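YchF GTP-binding protein (Schizosaccharomyces pombe, PDB 1NI3) hydrolyses ATP, and GTP less efficiently, and negatively regulates the G2/M transition of the cell cycle. Local coordinates at residues Lys191-Tyr195 with Trp208-Glu212; Glu184-Ile189 with Arg211-Ile215. All coordinates share one frame; numbering follows the deposited sequence.

In the fold
Both contacts join the same two helices, 179-199 and 210-217, and together they illustrate how a short helix is laid against a long one. Along the chain the order is 184-189, 191-195, 208-212 and 211-215, so contact 1 pairs the inner segments, across the 12-residue link, and contact 2 the outer ones. Their centres are about 6 Å apart; Arg211 and Glu212 belong to both, and Trp208 of contact 1 packs on Val213 of the other. Helices 140-168 and 179-199 probably correspond to the coiled-coil arm of YchF proteins. The two contacts thus lay helix 210-217 against helix 179-199, within the OBG-type G region but away from the nucleotide-binding site.

Contact 1. Residues Lys191-Tyr195 with Trp208-Glu212; sequences KVYQY and WSNRE
Val192 and Trp208 meet where the backbones stand well apart: the closest CA atoms of the two segments, Val192 CA and Glu212 CA, are 8.8 Å from each other, and side chains span the distance. Chief among them is the indole of Trp208, which directs the far edge of its six-membered ring at helix 179-199. Lys191 O lies at that edge, in the ring plane and 3.9 Å from Trp208 CH2, while the same oxygen accepts the helical bond from Tyr195 N. At the CZ2 end Tyr195 CG approaches Trp208 CZ2 to 3.8 Å, the two rings tilted at 58° in neither a stack nor an edge-to-face pair. At the CZ3 end the Lys191 chain runs past the indole, with CB and CE both near CZ3, and its bend at chi3 (57°) turns the amino group to Glu212. There Lys191 NZ forms a salt bridge of 2.8 Å with Glu212 OE1, on the syn side of the carboxylate but tilted 33° out of its plane. Glu212 OE2 accepts from Ser209 N at 2.8 Å, from above the carboxylate plane, and Ser209 OG caps Glu212 N in return: a capping box that starts helix 210-217. Replacing Glu212 with alanine would probably leave the Lys191 amino group without its counter-charge and Ser209 N without its capping acceptor, weakening the helix start. Beyond the pair, Trp208 NE1 is bonded to Ile203 O, and the indole also rests on Val213 and Ile216 of helix 210-217, while Val192 reaches Val159 of helix 140-168.

Contact 2. Residues Glu184-Ile189 with Arg211-Ile215; sequences EEQAII and REVEI
Ile188 and Ile215 face each other where helices 184-189 and 211-215 cross nearly at right angles (-82°), their axes 10.5 Å apart at the closest point. The side chain of Ile188 shows how one branched residue fills such a crossing. Ile188 CB already lies 4.1 Å from Ile215 CD1. From there the chain divides: CG2, anti to the backbone N, touches both Ile215 CD1 and the aliphatic CG of Glu212, with 4.0 Å from Ile188 CG2 to Glu212 CG. The other branch leads through CG1 to Ile188 CD1, which meets Ile215 CD1 at 3.3 Å and passes more loosely by Arg211 CG. Ile215 answers with both of its branches. Ile215 CG2 takes up Ile189 CD1, 3.4 Å away, the two side chains crossing at about a right angle, whereas Ile215 CD1 also touches the methylene CG of Glu185 and sits over the centre of the Arg211 guanidinium, 3.8 Å above its plane. That methyl therefore covers one face of the charged group, leaving its edge for acids. At the edge Glu184 OE2 lies 3.6 Å from Arg211 NH2 in a long, weak salt bridge, the carboxylate and guanidinium planes turned 36° apart. Arg211 NH1 donates within its own helix to Glu214 OE1 at 2.7 Å, making a three-residue charge network. Ile189 continues the apolar layer to Val159 and Leu163 of helix 140-168. The chemistry is thus divided: buried isoleucines carry the join between the helices, while the ionic network belongs to the exposed margin, where the shorter bond ties Arg211 to its own helix and the attraction across the crossing is likely to contribute modestly.

Contact 1. Residues Lys191-Tyr195 with Trp208-Glu212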
loop_
_atom_site.group_PDB
_atom_site.type_symbol
_atom_site.label_atom_id
_atom_site.label_comp_id
_atom_site.label_asym_id
_atom_site.label_seq_id
_atom_site.Cartn_x
_atom_site.Cartn_y
_atom_site.Cartn_z
ATOM N N LYS A 191 24.002 13.320 0.622
ATOM C CA LYS A 191 24.046 11.863 0.710
ATOM C C LYS A 191 22.881 11.260 -0.064
ATOM O O LYS A 191 23.042 10.252 -0.744
ATOM C CB LYS A 191 23.966 11.408 2.174
ATOM C CG LYS A 191 25.233 11.612 2.994
ATOM C CD LYS A 191 25.029 11.168 4.452
ATOM C CE LYS A 191 24.579 9.712 4.559
ATOM N NZ LYS A 191 24.188 9.356 5.952
ATOM N N VAL A 192 21.705 11.876 0.059
ATOM C CA VAL A 192 20.508 11.405 -0.642
ATOM C C VAL A 192 20.820 11.343 -2.136
ATOM O O VAL A 192 20.444 10.383 -2.815
ATOM C CB VAL A 192 19.326 12.358 -0.435
ATOM C CG1 VAL A 192 18.162 11.930 -1.294
ATOM C CG2 VAL A 192 18.935 12.362 1.028
ATOM N N TYR A 193 21.497 12.373 -2.640
ATOM C CA TYR A 193 21.866 12.435 -4.043
ATOM C C TYR A 193 22.895 11.344 -4.281
ATOM O O TYR A 193 22.722 10.483 -5.145
ATOM C CB TYR A 193 22.477 13.790 -4.367
ATOM C CG TYR A 193 22.664 14.009 -5.848
ATOM C CD1 TYR A 193 21.616 14.470 -6.646
ATOM C CD2 TYR A 193 23.882 13.730 -6.459
ATOM C CE1 TYR A 193 21.782 14.656 -8.019
ATOM C CE2 TYR A 193 24.065 13.906 -7.825
ATOM C CZ TYR A 193 23.012 14.368 -8.600
ATOM O OH TYR A 193 23.203 14.545 -9.950
ATOM N N GLN A 194 23.973 11.402 -3.508
ATOM C CA GLN A 194 25.046 10.413 -3.570
ATOM C C GLN A 194 24.448 9.022 -3.775
ATOM O O GLN A 194 24.849 8.296 -4.677
ATOM C CB GLN A 194 25.823 10.431 -2.249
ATOM C CG GLN A 194 27.150 11.178 -2.271
ATOM C CD GLN A 194 28.302 10.278 -2.683
ATOM O OE1 GLN A 194 28.608 9.292 -2.005
ATOM N NE2 GLN A 194 28.949 10.610 -3.796
ATOM N N TYR A 195 23.488 8.667 -2.923
ATOM C CA TYR A 195 22.835 7.359 -2.979
ATOM C C TYR A 195 22.146 7.163 -4.320
ATOM O O TYR A 195 22.477 6.249 -5.069
ATOM C CB TYR A 195 21.796 7.224 -1.846
ATOM C CG TYR A 195 21.448 5.794 -1.447
ATOM C CD1 TYR A 195 22.148 5.143 -0.428
ATOM C CD2 TYR A 195 20.432 5.083 -2.103
ATOM C CE1 TYR A 195 21.852 3.819 -0.073
ATOM C CE2 TYR A 195 20.127 3.758 -1.750
ATOM C CZ TYR A 195 20.845 3.135 -0.739
ATOM O OH TYR A 195 20.577 1.823 -0.410
ATOM N N TRP A 208 19.144 4.988 6.653
ATOM C CA TRP A 208 19.124 6.348 7.162
ATOM C C TRP A 208 18.746 6.397 8.625
ATOM O O TRP A 208 18.209 5.434 9.167
ATOM C CB TRP A 208 18.150 7.195 6.345
ATOM C CG TRP A 208 18.275 6.970 4.896
ATOM C CD1 TRP A 208 17.536 6.107 4.137
ATOM C CD2 TRP A 208 19.231 7.565 4.014
ATOM N NE1 TRP A 208 17.974 6.125 2.833
ATOM C CE2 TRP A 208 19.018 7.009 2.731
ATOM C CE3 TRP A 208 20.249 8.510 4.178
ATOM C CZ2 TRP A 208 19.793 7.367 1.623
ATOM C CZ3 TRP A 208 21.011 8.862 3.078
ATOM C CH2 TRP A 208 20.781 8.293 1.821
ATOM N N SER A 209 19.032 7.532 9.252
ATOM C CA SER A 209 18.714 7.742 10.655
ATOM C C SER A 209 17.336 8.400 10.715
ATOM O O SER A 209 16.815 8.854 9.692
ATOM C CB SER A 209 19.729 8.676 11.289
ATOM O OG SER A 209 19.618 9.963 10.731
ATOM N N ASN A 210 16.748 8.470 11.906
ATOM C CA ASN A 210 15.433 9.080 12.043
ATOM C C ASN A 210 15.413 10.500 11.471
ATOM O O ASN A 210 14.468 10.885 10.775
ATOM C CB ASN A 210 14.998 9.065 13.513
ATOM C CG ASN A 210 14.578 7.681 13.974
ATOM O OD1 ASN A 210 14.022 7.506 15.063
ATOM N ND2 ASN A 210 14.840 6.687 13.137
ATOM N N ARG A 211 16.462 11.267 11.744
ATOM C CA ARG A 211 16.564 12.627 11.229
ATOM C C ARG A 211 16.593 12.628 9.709
ATOM O O ARG A 211 15.886 13.397 9.067
ATOM C CB ARG A 211 17.842 13.277 11.755
ATOM C CG ARG A 211 18.135 14.634 11.158
ATOM C CD ARG A 211 17.052 15.621 11.522
ATOM N NE ARG A 211 17.420 16.966 11.110
ATOM C CZ ARG A 211 16.630 17.774 10.417
ATOM N NH1 ARG A 211 15.418 17.370 10.057
ATOM N NH2 ARG A 211 17.057 18.984 10.079
ATOM N N GLU A 212 17.434 11.770 9.145
ATOM C CA GLU A 212 17.580 11.666 7.699
ATOM C C GLU A 212 16.280 11.229 7.052
ATOM O O GLU A 212 15.908 11.712 5.980
ATOM C CB GLU A 212 18.683 10.675 7.364
ATOM C CG GLU A 212 20.026 11.142 7.854
ATOM C CD GLU A 212 21.103 10.105 7.682
ATOM O OE1 GLU A 212 22.294 10.474 7.702
ATOM O OE2 GLU A 212 20.769 8.915 7.520
#

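Contact 2. Residues Glu184-Ile189 with Arg211-Ile215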
loop_
_atom_site.group_PDB
_atom_site.type_symbol
_atom_site.label_atom_id
_atom_site.label_comp_id
_atom_site.label_asym_id
_atom_site.label_seq_id
_atom_site.Cartn_x
_atom_site.Cartn_y
_atom_site.Cartn_z
ATOM N N GLU A 184 23.648 21.311 7.811
ATOM C CA GLU A 184 23.568 19.893 8.152
ATOM C C GLU A 184 22.585 19.237 7.181
ATOM O O GLU A 184 22.784 18.103 6.754
ATOM C CB GLU A 184 23.070 19.722 9.595
ATOM C CG GLU A 184 22.913 18.264 10.060
ATOM C CD GLU A 184 21.511 17.940 10.583
ATOM O OE1 GLU A 184 21.305 16.822 11.110
ATOM O OE2 GLU A 184 20.613 18.799 10.454
ATOM N N GLU A 185 21.532 19.972 6.834
ATOM C CA GLU A 185 20.505 19.484 5.920
ATOM C C GLU A 185 21.090 19.280 4.528
ATOM O O GLU A 185 20.789 18.300 3.843
ATOM C CB GLU A 185 19.357 20.491 5.835
ATOM C CG GLU A 185 18.063 19.893 5.296
ATOM C CD GLU A 185 17.019 20.936 4.946
ATOM O OE1 GLU A 185 16.872 21.908 5.715
ATOM O OE2 GLU A 185 16.329 20.774 3.914
ATOM N N GLN A 186 21.925 20.227 4.115
ATOM C CA GLN A 186 22.562 20.175 2.809
ATOM C C GLN A 186 23.521 18.992 2.746
ATOM O O GLN A 186 23.643 18.338 1.714
ATOM C CB GLN A 186 23.309 21.490 2.543
ATOM C CG GLN A 186 23.900 21.610 1.145
ATOM C CD GLN A 186 24.050 23.056 0.689
ATOM O OE1 GLN A 186 24.589 23.326 -0.383
ATOM N NE2 GLN A 186 23.550 23.989 1.492
ATOM N N ALA A 187 24.195 18.710 3.854
ATOM C CA ALA A 187 25.129 17.595 3.887
ATOM C C ALA A 187 24.359 16.283 3.698
ATOM O O ALA A 187 24.856 15.342 3.067
ATOM C CB ALA A 187 25.873 17.573 5.204
ATOM N N ILE A 188 23.144 16.237 4.244
ATOM C CA ILE A 188 22.286 15.065 4.158
ATOM C C ILE A 188 21.690 14.952 2.760
ATOM O O ILE A 188 21.741 13.885 2.144
ATOM C CB ILE A 188 21.161 15.157 5.194
ATOM C CG1 ILE A 188 21.782 15.171 6.588
ATOM C CG2 ILE A 188 20.178 14.002 5.018
ATOM C CD1 ILE A 188 20.799 15.358 7.714
ATOM N N ILE A 189 21.121 16.044 2.258
ATOM C CA ILE A 189 20.559 16.009 0.923
ATOM C C ILE A 189 21.650 15.509 -0.013
ATOM O O ILE A 189 21.380 14.810 -0.991
ATOM C CB ILE A 189 20.093 17.406 0.458
ATOM C CG1 ILE A 189 18.629 17.617 0.830
ATOM C CG2 ILE A 189 20.284 17.545 -1.058
ATOM C CD1 ILE A 189 18.353 17.542 2.286
ATOM N N ARG A 211 16.462 11.267 11.744
ATOM C CA ARG A 211 16.564 12.627 11.229
ATOM C C ARG A 211 16.593 12.628 9.709
ATOM O O ARG A 211 15.886 13.397 9.067
ATOM C CB ARG A 211 17.842 13.277 11.755
ATOM C CG ARG A 211 18.135 14.634 11.158
ATOM C CD ARG A 211 17.052 15.621 11.522
ATOM N NE ARG A 211 17.420 16.966 11.110
ATOM C CZ ARG A 211 16.630 17.774 10.417
ATOM N NH1 ARG A 211 15.418 17.370 10.057
ATOM N NH2 ARG A 211 17.057 18.984 10.079
ATOM N N GLU A 212 17.434 11.770 9.145
ATOM C CA GLU A 212 17.580 11.666 7.699
ATOM C C GLU A 212 16.280 11.229 7.052
ATOM O O GLU A 212 15.908 11.712 5.980
ATOM C CB GLU A 212 18.683 10.675 7.364
ATOM C CG GLU A 212 20.026 11.142 7.854
ATOM C CD GLU A 212 21.103 10.105 7.682
ATOM O OE1 GLU A 212 22.294 10.474 7.702
ATOM O OE2 GLU A 212 20.769 8.915 7.520
ATOM N N VAL A 213 15.583 10.310 7.705
ATOM C CA VAL A 213 14.310 9.839 7.178
ATOM C C VAL A 213 13.354 11.022 7.146
ATOM O O VAL A 213 12.611 11.224 6.183
ATOM C CB VAL A 213 13.728 8.717 8.064
ATOM C CG1 VAL A 213 12.240 8.552 7.787
ATOM C CG2 VAL A 213 14.453 7.412 7.787
ATOM N N GLU A 214 13.398 11.806 8.214
ATOM C CA GLU A 214 12.557 12.981 8.341
ATOM C C GLU A 214 12.779 13.932 7.174
ATOM O O GLU A 214 11.835 14.352 6.500
ATOM C CB GLU A 214 12.894 13.676 9.649
ATOM C CG GLU A 214 12.023 14.836 9.985
ATOM C CD GLU A 214 12.415 15.448 11.288
ATOM O OE1 GLU A 214 13.596 15.839 11.406
ATOM O OE2 GLU A 214 11.557 15.511 12.197
ATOM N N ILE A 215 14.035 14.274 6.935
ATOM C CA ILE A 215 14.356 15.180 5.841
ATOM C C ILE A 215 13.872 14.587 4.534
ATOM O O ILE A 215 13.112 15.212 3.810
ATOM C CB ILE A 215 15.862 15.430 5.753
ATOM C CG1 ILE A 215 16.303 16.226 6.984
ATOM C CG2 ILE A 215 16.201 16.170 4.463
ATOM C CD1 ILE A 215 17.772 16.477 7.072
#